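Local structure of prophage MuSo2, 43 kDa tail protein (Shewanella oneidensis, 3CDD) at residues T74-W80 / S92-K98; L119-A123 / L158-A163. The protein probably forms, as a trimer, part of the baseplate at the end of a Mu-like contractile phage tail. All coordinates share one frame; numbering follows the deposited sequence. Where two conformers were deposited one is given.

Contact 1: T74-W80 / S92-K98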
ATOM      1  N   THR A  74      -9.039 -28.207  -3.487  1.00 28.85           N
ATOM      2  CA  THR A  74      -7.938 -29.162  -3.500  1.00 28.55           C
ATOM      3  C   THR A  74      -6.642 -28.407  -3.824  1.00 28.89           C
ATOM      4  O   THR A  74      -6.501 -27.790  -4.897  1.00 28.22           O
ATOM      5  CB  THR A  74      -8.176 -30.258  -4.565  1.00 28.18           C
ATOM      6  OG1 THR A  74      -9.466 -30.854  -4.374  1.00 28.55           O
ATOM      7  CG2 THR A  74      -7.092 -31.338  -4.524  1.00 28.77           C
ATOM      8  N   GLY A  75      -5.691 -28.459  -2.899  1.00 29.17           N
ATOM      9  CA  GLY A  75      -4.416 -27.768  -3.112  1.00 29.70           C
ATOM     10  C   GLY A  75      -3.340 -28.123  -2.113  1.00 29.94           C
ATOM     11  O   GLY A  75      -3.176 -29.288  -1.755  1.00 29.94           O
ATOM     12  N   TYR A  76      -2.605 -27.101  -1.683  1.00 30.26           N
ATOM     13  CA  TYR A  76      -1.471 -27.254  -0.789  1.00 30.89           C
ATOM     14  C   TYR A  76      -1.480 -26.176   0.276  1.00 30.92           C
ATOM     15  O   TYR A  76      -1.939 -25.070   0.046  1.00 30.41           O
ATOM     16  CB  TYR A  76      -0.157 -27.131  -1.566  1.00 31.52           C
ATOM     17  CG  TYR A  76      -0.051 -28.075  -2.720  1.00 31.23           C
ATOM     18  CD1 TYR A  76       0.401 -29.381  -2.533  1.00 32.62           C
ATOM     19  CD2 TYR A  76      -0.401 -27.666  -4.003  1.00 32.19           C
ATOM     20  CE1 TYR A  76       0.492 -30.269  -3.606  1.00 33.24           C
ATOM     21  CE2 TYR A  76      -0.297 -28.539  -5.084  1.00 33.21           C
ATOM     22  CZ  TYR A  76       0.145 -29.834  -4.875  1.00 32.30           C
ATOM     23  OH  TYR A  76       0.234 -30.696  -5.944  1.00 33.45           O
ATOM     24  N   VAL A  77      -0.942 -26.512   1.443  1.00 30.58           N
ATOM     25  CA  VAL A  77      -0.738 -25.547   2.498  1.00 29.64           C
ATOM     26  C   VAL A  77       0.395 -24.642   2.090  1.00 29.25           C
ATOM     27  O   VAL A  77       1.497 -25.113   1.785  1.00 28.74           O
ATOM     28  CB  VAL A  77      -0.387 -26.245   3.838  1.00 30.05           C
ATOM     29  CG1 VAL A  77      -0.030 -25.215   4.900  1.00 29.20           C
ATOM     30  CG2 VAL A  77      -1.561 -27.096   4.296  1.00 29.27           C
ATOM     31  N   ASP A  78       0.113 -23.342   2.050  1.00 28.53           N
ATOM     32  CA  ASP A  78       1.158 -22.350   1.826  1.00 28.23           C
ATOM     33  C   ASP A  78       1.838 -22.040   3.137  1.00 27.93           C
ATOM     34  O   ASP A  78       3.066 -22.104   3.224  1.00 28.13           O
ATOM     35  CB  ASP A  78       0.565 -21.054   1.277  1.00 28.92           C
ATOM     36  CG  ASP A  78       0.327 -21.103  -0.206  1.00 31.13           C
ATOM     37  OD1 ASP A  78       1.173 -21.677  -0.930  1.00 32.16           O
ATOM     38  OD2 ASP A  78      -0.694 -20.529  -0.647  1.00 34.15           O
ATOM     39  N   ASP A  79       1.018 -21.717   4.147  1.00 26.86           N
ATOM     40  CA  ASP A  79       1.469 -21.196   5.432  1.00 27.52           C
ATOM     41  C   ASP A  79       0.911 -21.989   6.617  1.00 27.00           C
ATOM     42  O   ASP A  79      -0.286 -22.281   6.685  1.00 26.36           O
ATOM     43  CB  ASP A  79       1.080 -19.705   5.598  1.00 27.74           C
ATOM     44  CG  ASP A  79       1.788 -18.777   4.593  1.00 31.62           C
ATOM     45  OD1 ASP A  79       2.000 -19.180   3.437  1.00 30.07           O
ATOM     46  OD2 ASP A  79       2.165 -17.628   4.964  1.00 38.05           O
ATOM     47  N   TRP A  80       1.803 -22.326   7.536  1.00 26.43           N
ATOM     48  CA  TRP A  80       1.474 -22.823   8.851  1.00 26.48           C
ATOM     49  C   TRP A  80       1.680 -21.652   9.826  1.00 26.18           C
ATOM     50  O   TRP A  80       2.739 -21.033   9.848  1.00 26.20           O
ATOM     51  CB  TRP A  80       2.406 -24.004   9.171  1.00 26.94           C
ATOM     52  CG  TRP A  80       2.485 -24.395  10.614  1.00 26.76           C
ATOM     53  CD1 TRP A  80       3.589 -24.343  11.404  1.00 27.61           C
ATOM     54  CD2 TRP A  80       1.409 -24.871  11.448  1.00 27.20           C
ATOM     55  NE1 TRP A  80       3.277 -24.771  12.678  1.00 28.60           N
ATOM     56  CE2 TRP A  80       1.946 -25.101  12.728  1.00 27.75           C
ATOM     57  CE3 TRP A  80       0.043 -25.121  11.231  1.00 28.48           C
ATOM     58  CZ2 TRP A  80       1.171 -25.593  13.800  1.00 27.78           C
ATOM     59  CZ3 TRP A  80      -0.730 -25.622  12.302  1.00 28.06           C
ATOM     60  CH2 TRP A  80      -0.160 -25.845  13.560  1.00 27.03           C
ATOM     61  N   SER A  92      -3.519 -21.865  12.610  1.00 29.89           N
ATOM     62  CA  SER A  92      -4.209 -21.666  11.350  1.00 29.03           C
ATOM     63  C   SER A  92      -3.288 -22.045  10.221  1.00 29.32           C
ATOM     64  O   SER A  92      -2.048 -21.988  10.359  1.00 28.78           O
ATOM     65  CB  SER A  92      -4.804 -20.244  11.196  1.00 29.38           C
ATOM     66  OG  SER A  92      -3.874 -19.222  10.917  1.00 29.53           O
ATOM     67  N   VAL A  93      -3.902 -22.516   9.138  1.00 29.19           N
ATOM     68  CA  VAL A  93      -3.217 -22.727   7.873  1.00 28.71           C
ATOM     69  C   VAL A  93      -3.889 -21.857   6.808  1.00 28.67           C
ATOM     70  O   VAL A  93      -5.085 -21.496   6.914  1.00 28.28           O
ATOM     71  CB  VAL A  93      -3.257 -24.210   7.428  1.00 28.76           C
ATOM     72  CG1 VAL A  93      -2.342 -25.067   8.308  1.00 28.27           C
ATOM     73  CG2 VAL A  93      -4.696 -24.751   7.445  1.00 28.69           C
ATOM     74  N   SER A  94      -3.103 -21.504   5.805  1.00 28.17           N
ATOM     75  CA  SER A  94      -3.572 -20.798   4.619  0.50 28.14           C
ATOM     76  C   SER A  94      -2.987 -21.506   3.407  1.00 27.83           C
ATOM     77  O   SER A  94      -1.981 -22.206   3.533  1.00 27.29           O
ATOM     78  CB  SER A  94      -3.078 -19.356   4.654  0.50 28.40           C
ATOM     79  OG  SER A  94      -3.795 -18.541   3.751  0.50 29.90           O
ATOM     80  N   GLY A  95      -3.596 -21.307   2.247  1.00 27.81           N
ATOM     81  CA  GLY A  95      -3.089 -21.873   1.003  1.00 27.83           C
ATOM     82  C   GLY A  95      -3.992 -21.551  -0.169  1.00 27.79           C
ATOM     83  O   GLY A  95      -4.877 -20.695  -0.101  1.00 26.89           O
ATOM     84  N   ARG A  96      -3.783 -22.294  -1.235  1.00 28.16           N
ATOM     85  CA  ARG A  96      -4.426 -22.047  -2.523  1.00 27.64           C
ATOM     86  C   ARG A  96      -4.666 -23.436  -3.129  1.00 28.14           C
ATOM     87  O   ARG A  96      -4.108 -24.431  -2.649  1.00 27.85           O
ATOM     88  CB  ARG A  96      -3.473 -21.232  -3.399  1.00 27.13           C
ATOM     89  CG  ARG A  96      -3.329 -19.759  -2.986  1.00 27.38           C
ATOM     90  CD  ARG A  96      -2.168 -19.038  -3.672  1.00 26.47           C
ATOM     91  NE  ARG A  96      -0.866 -19.598  -3.284  1.00 25.92           N
ATOM     92  CZ  ARG A  96       0.254 -19.404  -3.971  1.00 25.29           C
ATOM     93  NH1 ARG A  96       0.236 -18.640  -5.064  1.00 25.94           N
ATOM     94  NH2 ARG A  96       1.384 -19.977  -3.580  1.00 22.90           N
ATOM     95  N   ASP A  97      -5.480 -23.510  -4.179  1.00 28.29           N
ATOM     96  CA  ASP A  97      -5.671 -24.777  -4.875  1.00 28.56           C
ATOM     97  C   ASP A  97      -4.423 -25.135  -5.712  1.00 28.15           C
ATOM     98  O   ASP A  97      -3.516 -24.316  -5.837  1.00 28.89           O
ATOM     99  CB  ASP A  97      -7.038 -24.812  -5.618  1.00 28.49           C
ATOM    100  CG  ASP A  97      -6.978 -24.365  -7.074  1.00 30.30           C
ATOM    101  OD1 ASP A  97      -5.886 -24.071  -7.639  1.00 25.98           O
ATOM    102  OD2 ASP A  97      -8.085 -24.343  -7.666  1.00 30.56           O
ATOM    103  N   LYS A  98      -4.365 -26.362  -6.234  1.00 27.39           N
ATOM    104  CA  LYS A  98      -3.186 -26.885  -6.961  1.00 26.91           C
ATOM    105  C   LYS A  98      -2.622 -25.971  -8.048  1.00 26.24           C
ATOM    106  O   LYS A  98      -1.403 -25.937  -8.260  1.00 26.02           O
ATOM    107  CB  LYS A  98      -3.506 -28.248  -7.598  1.00 26.78           C
ATOM    108  CG  LYS A  98      -3.613 -29.403  -6.620  1.00 26.76           C
ATOM    109  CD  LYS A  98      -4.053 -30.694  -7.320  1.00 27.24           C
ATOM    110  CE  LYS A  98      -3.050 -31.093  -8.383  1.00 29.81           C
ATOM    111  NZ  LYS A  98      -3.176 -32.537  -8.775  1.00 33.26           N
TER
HETATM  112  O   HOH W   1      -9.902 -26.114  -6.068  1.00 25.44           O
HETATM  113  O   HOH W   2      -0.864 -23.387  -2.055  1.00 34.72           O

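Contact 2: L119-A123 / L158-A163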
ATOM      1  N   LEU A 119      -4.094 -24.086 -27.752  1.00 27.51           N
ATOM      2  CA  LEU A 119      -4.043 -23.739 -26.347  1.00 27.17           C
ATOM      3  C   LEU A 119      -4.093 -24.986 -25.473  1.00 27.43           C
ATOM      4  O   LEU A 119      -3.386 -25.072 -24.454  1.00 27.69           O
ATOM      5  CB  LEU A 119      -5.212 -22.802 -25.997  1.00 27.25           C
ATOM      6  CG  LEU A 119      -5.428 -22.373 -24.533  1.00 28.88           C
ATOM      7  CD1 LEU A 119      -4.212 -21.625 -23.986  1.00 29.24           C
ATOM      8  CD2 LEU A 119      -6.709 -21.549 -24.368  1.00 26.74           C
ATOM      9  N   THR A 120      -4.936 -25.941 -25.853  1.00 27.05           N
ATOM     10  CA  THR A 120      -5.116 -27.158 -25.072  1.00 27.09           C
ATOM     11  C   THR A 120      -3.865 -28.040 -25.103  1.00 26.89           C
ATOM     12  O   THR A 120      -3.456 -28.570 -24.068  1.00 26.46           O
ATOM     13  CB  THR A 120      -6.394 -27.964 -25.491  1.00 27.58           C
ATOM     14  OG1 THR A 120      -7.555 -27.154 -25.286  1.00 28.23           O
ATOM     15  CG2 THR A 120      -6.546 -29.269 -24.662  1.00 26.26           C
ATOM     16  N   GLN A 121      -3.251 -28.192 -26.272  1.00 26.54           N
ATOM     17  CA  GLN A 121      -2.005 -28.944 -26.336  1.00 26.49           C
ATOM     18  C   GLN A 121      -0.902 -28.277 -25.508  1.00 26.20           C
ATOM     19  O   GLN A 121      -0.162 -28.952 -24.779  1.00 25.94           O
ATOM     20  CB  GLN A 121      -1.547 -29.160 -27.781  1.00 26.91           C
ATOM     21  CG  GLN A 121      -2.420 -30.122 -28.568  1.00 27.04           C
ATOM     22  CD  GLN A 121      -2.211 -29.980 -30.055  1.00 27.74           C
ATOM     23  OE1 GLN A 121      -2.177 -28.866 -30.583  1.00 26.32           O
ATOM     24  NE2 GLN A 121      -2.057 -31.110 -30.742  1.00 27.21           N
ATOM     25  N   ILE A 122      -0.793 -26.957 -25.598  1.00 26.22           N
ATOM     26  CA  ILE A 122       0.224 -26.265 -24.809  1.00 26.33           C
ATOM     27  C   ILE A 122      -0.042 -26.466 -23.298  1.00 26.83           C
ATOM     28  O   ILE A 122       0.860 -26.826 -22.545  1.00 26.67           O
ATOM     29  CB  ILE A 122       0.386 -24.770 -25.227  1.00 26.00           C
ATOM     30  CG1 ILE A 122       1.045 -24.697 -26.611  1.00 25.44           C
ATOM     31  CG2 ILE A 122       1.200 -23.994 -24.183  1.00 25.24           C
ATOM     32  CD1 ILE A 122       0.783 -23.420 -27.370  1.00 24.42           C
ATOM     33  N   ALA A 123      -1.289 -26.274 -22.880  1.00 28.00           N
ATOM     34  CA  ALA A 123      -1.664 -26.387 -21.463  1.00 28.79           C
ATOM     35  C   ALA A 123      -1.386 -27.792 -20.933  1.00 29.73           C
ATOM     36  O   ALA A 123      -0.896 -27.926 -19.815  1.00 30.62           O
ATOM     37  CB  ALA A 123      -3.126 -25.978 -21.239  1.00 28.16           C
ATOM     38  N   LEU A 158       1.767 -17.734 -19.437  1.00 28.39           N
ATOM     39  CA  LEU A 158       1.738 -18.175 -20.827  1.00 28.65           C
ATOM     40  C   LEU A 158       0.329 -18.543 -21.270  1.00 28.47           C
ATOM     41  O   LEU A 158      -0.143 -18.087 -22.313  1.00 28.51           O
ATOM     42  CB  LEU A 158       2.669 -19.358 -21.066  1.00 28.71           C
ATOM     43  CG  LEU A 158       2.506 -20.037 -22.424  1.00 29.43           C
ATOM     44  CD1 LEU A 158       2.995 -19.108 -23.525  1.00 30.52           C
ATOM     45  CD2 LEU A 158       3.246 -21.375 -22.466  1.00 29.07           C
ATOM     46  N   LEU A 159      -0.344 -19.359 -20.471  1.00 28.05           N
ATOM     47  CA  LEU A 159      -1.675 -19.833 -20.825  1.00 27.52           C
ATOM     48  C   LEU A 159      -2.661 -18.689 -20.874  1.00 27.81           C
ATOM     49  O   LEU A 159      -3.533 -18.662 -21.743  1.00 27.98           O
ATOM     50  CB  LEU A 159      -2.129 -20.957 -19.883  1.00 26.79           C
ATOM     51  CG  LEU A 159      -1.235 -22.211 -20.002  1.00 26.75           C
ATOM     52  CD1 LEU A 159      -1.562 -23.307 -18.966  1.00 26.32           C
ATOM     53  CD2 LEU A 159      -1.255 -22.784 -21.441  1.00 25.61           C
ATOM     54  N   ALA A 160      -2.509 -17.728 -19.964  1.00 27.83           N
ATOM     55  CA  ALA A 160      -3.416 -16.589 -19.898  1.00 28.06           C
ATOM     56  C   ALA A 160      -3.271 -15.694 -21.138  1.00 28.00           C
ATOM     57  O   ALA A 160      -4.277 -15.276 -21.709  1.00 27.97           O
ATOM     58  CB  ALA A 160      -3.218 -15.790 -18.585  1.00 28.15           C
ATOM     59  N   ARG A 161      -2.042 -15.430 -21.580  1.00 28.28           N
ATOM     60  CA  ARG A 161      -1.868 -14.640 -22.808  1.00 29.35           C
ATOM     61  C   ARG A 161      -2.407 -15.345 -24.071  1.00 29.22           C
ATOM     62  O   ARG A 161      -3.087 -14.731 -24.896  1.00 29.53           O
ATOM     63  CB  ARG A 161      -0.444 -14.093 -22.991  1.00 29.46           C
ATOM     64  CG  ARG A 161       0.714 -15.090 -23.025  1.00 30.33           C
ATOM     65  CD  ARG A 161       1.986 -14.333 -23.465  1.00 30.40           C
ATOM     66  NE  ARG A 161       3.226 -15.118 -23.493  1.00 29.63           N
ATOM     67  CZ  ARG A 161       3.728 -15.702 -24.582  1.00 33.70           C
ATOM     68  NH1 ARG A 161       3.088 -15.624 -25.749  1.00 33.62           N
ATOM     69  NH2 ARG A 161       4.881 -16.368 -24.514  1.00 32.20           N
ATOM     70  N   LEU A 162      -2.153 -16.637 -24.187  1.00 29.07           N
ATOM     71  CA  LEU A 162      -2.756 -17.441 -25.254  1.00 29.30           C
ATOM     72  C   LEU A 162      -4.295 -17.407 -25.200  1.00 29.29           C
ATOM     73  O   LEU A 162      -4.952 -17.187 -26.228  1.00 28.67           O
ATOM     74  CB  LEU A 162      -2.244 -18.888 -25.184  1.00 28.91           C
ATOM     75  CG  LEU A 162      -0.727 -19.125 -25.318  1.00 28.95           C
ATOM     76  CD1 LEU A 162      -0.421 -20.622 -25.205  1.00 28.78           C
ATOM     77  CD2 LEU A 162      -0.150 -18.578 -26.610  1.00 26.50           C
ATOM     78  N   ALA A 163      -4.850 -17.632 -24.003  1.00 29.29           N
ATOM     79  CA  ALA A 163      -6.297 -17.607 -23.775  1.00 29.66           C
ATOM     80  C   ALA A 163      -6.929 -16.326 -24.327  1.00 30.57           C
ATOM     81  O   ALA A 163      -8.021 -16.346 -24.906  1.00 30.80           O
ATOM     82  CB  ALA A 163      -6.602 -17.745 -22.280  1.00 28.75           C
TER

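Contact 1: T74-W80 / S92-K98
A classic beta bulge interrupts the antiparallel hairpin of strands 70-84 and 88-97 where D78 and D79 both face S94. The carbonyl oxygen of S94 is gripped by two N-H groups: D78 N at 2.8 Å, in the carbonyl plane on a lone pair, and D79 N at 3.1 Å, from 40° above that plane. S94 N returns a bond to D79 O. At the bulge the CB of D78 is directed toward the other strand, where R96 meets it crosswise and side-on. R96 NE forms a salt bridge of 2.8 Å to D78 OD2, while R96 NH2 makes a nearly straight bond of 3.2 Å to D78 OD1. Both oxygens are met on their syn sides, although the two flat groups are turned 43° apart. A bend at chi3 (-65°) brings the NE/NH2 edge of the guanidinium alongside the D78 carboxylate. R96 NH2 also pairs with D104, and R208 of the second subunit reaches D78 OD2, so the alternating charges probably favour the ionised forms. The hairpin is part of the N-terminal GpP-like domain, of the phage barrel clan; strands 34-42 and 62-67 flank it, and D79 and W80 extend the pairing into a strand of the second subunit. Beyond the bulge, V93 CG1 lies 3.8 Å from W80 CE3, at the indole edge. Toward the other end, G75 has no side chain and its CA comes 3.4 Å from R96 O. Next to this close approach K98 N bonds to T74 O at 2.9 Å, and K98 CG rests 3.8 Å from Y76 CE2.

Contact 2: L119-A123 / L158-A163
L119 and L162 lie alongside each other, running opposite ways, where helices 119-127 and 155-164 pack side by side, their segments antiparallel at 178° with axes 10.5 Å apart. Apolar side chains carry the close packing. L119 has CG trans to its own backbone N (chi1 176°), which carries both methyls over to the partner helix: CD1 sits 3.6 Å from L162 CB, and CD2 lies 4.0 Å from A163 CA. One turn further on, A123 offers so little side chain that L159 CD2 approaches A123 CA to 3.6 Å, almost on the backbone itself. To one side of these two, I122 has its CB directed toward the other helix and divides its branches among three leucines. I122 CG2 touches L158 CD2 at 3.7 Å and also meets L159 CD2, whereas I122 CD1 touches L162 CD1 at 3.7 Å, with the I122 and L162 side chains set roughly perpendicular. All seven residues that meet here are buried. The outer sides of the helices contrast with this seam: Q121 is exposed; T120 and A160 point away from the opposite helix and are partly exposed, though they still touch I180 and L170. R161 also takes no part; its guanidinium lies with one face over L158 CD1, and its NE pairs with E150 and E153. Within this second, gp44-like domain short strands pack against the helix pair: L158 and L162 lean on strand 144-148, L159 and A163 on L170 of strand 169-172, and L119 reaches I180 of strand 178-181.

Overall arrangement
From the N terminus the chain first completes contact 1, where strand 88-97 turns back along strand 70-84 and closes a short hairpin. The chain continues through helix 100-104, and contact 2 later closes a longer excursion within the gp44-like second domain, bringing helix 155-164 back beside helix 119-127. The two follow in series, neither nested nor crossed, with centres 25 Å apart and nearest atoms about 11 Å apart. The domains nevertheless meet at the open end of the hairpin, away from its turn: T74 bonds to T174, K98 to G131 and D97 to S172. S172 lies on strand 169-172, whose L170 packs against contact 2, so this strand borders both regions.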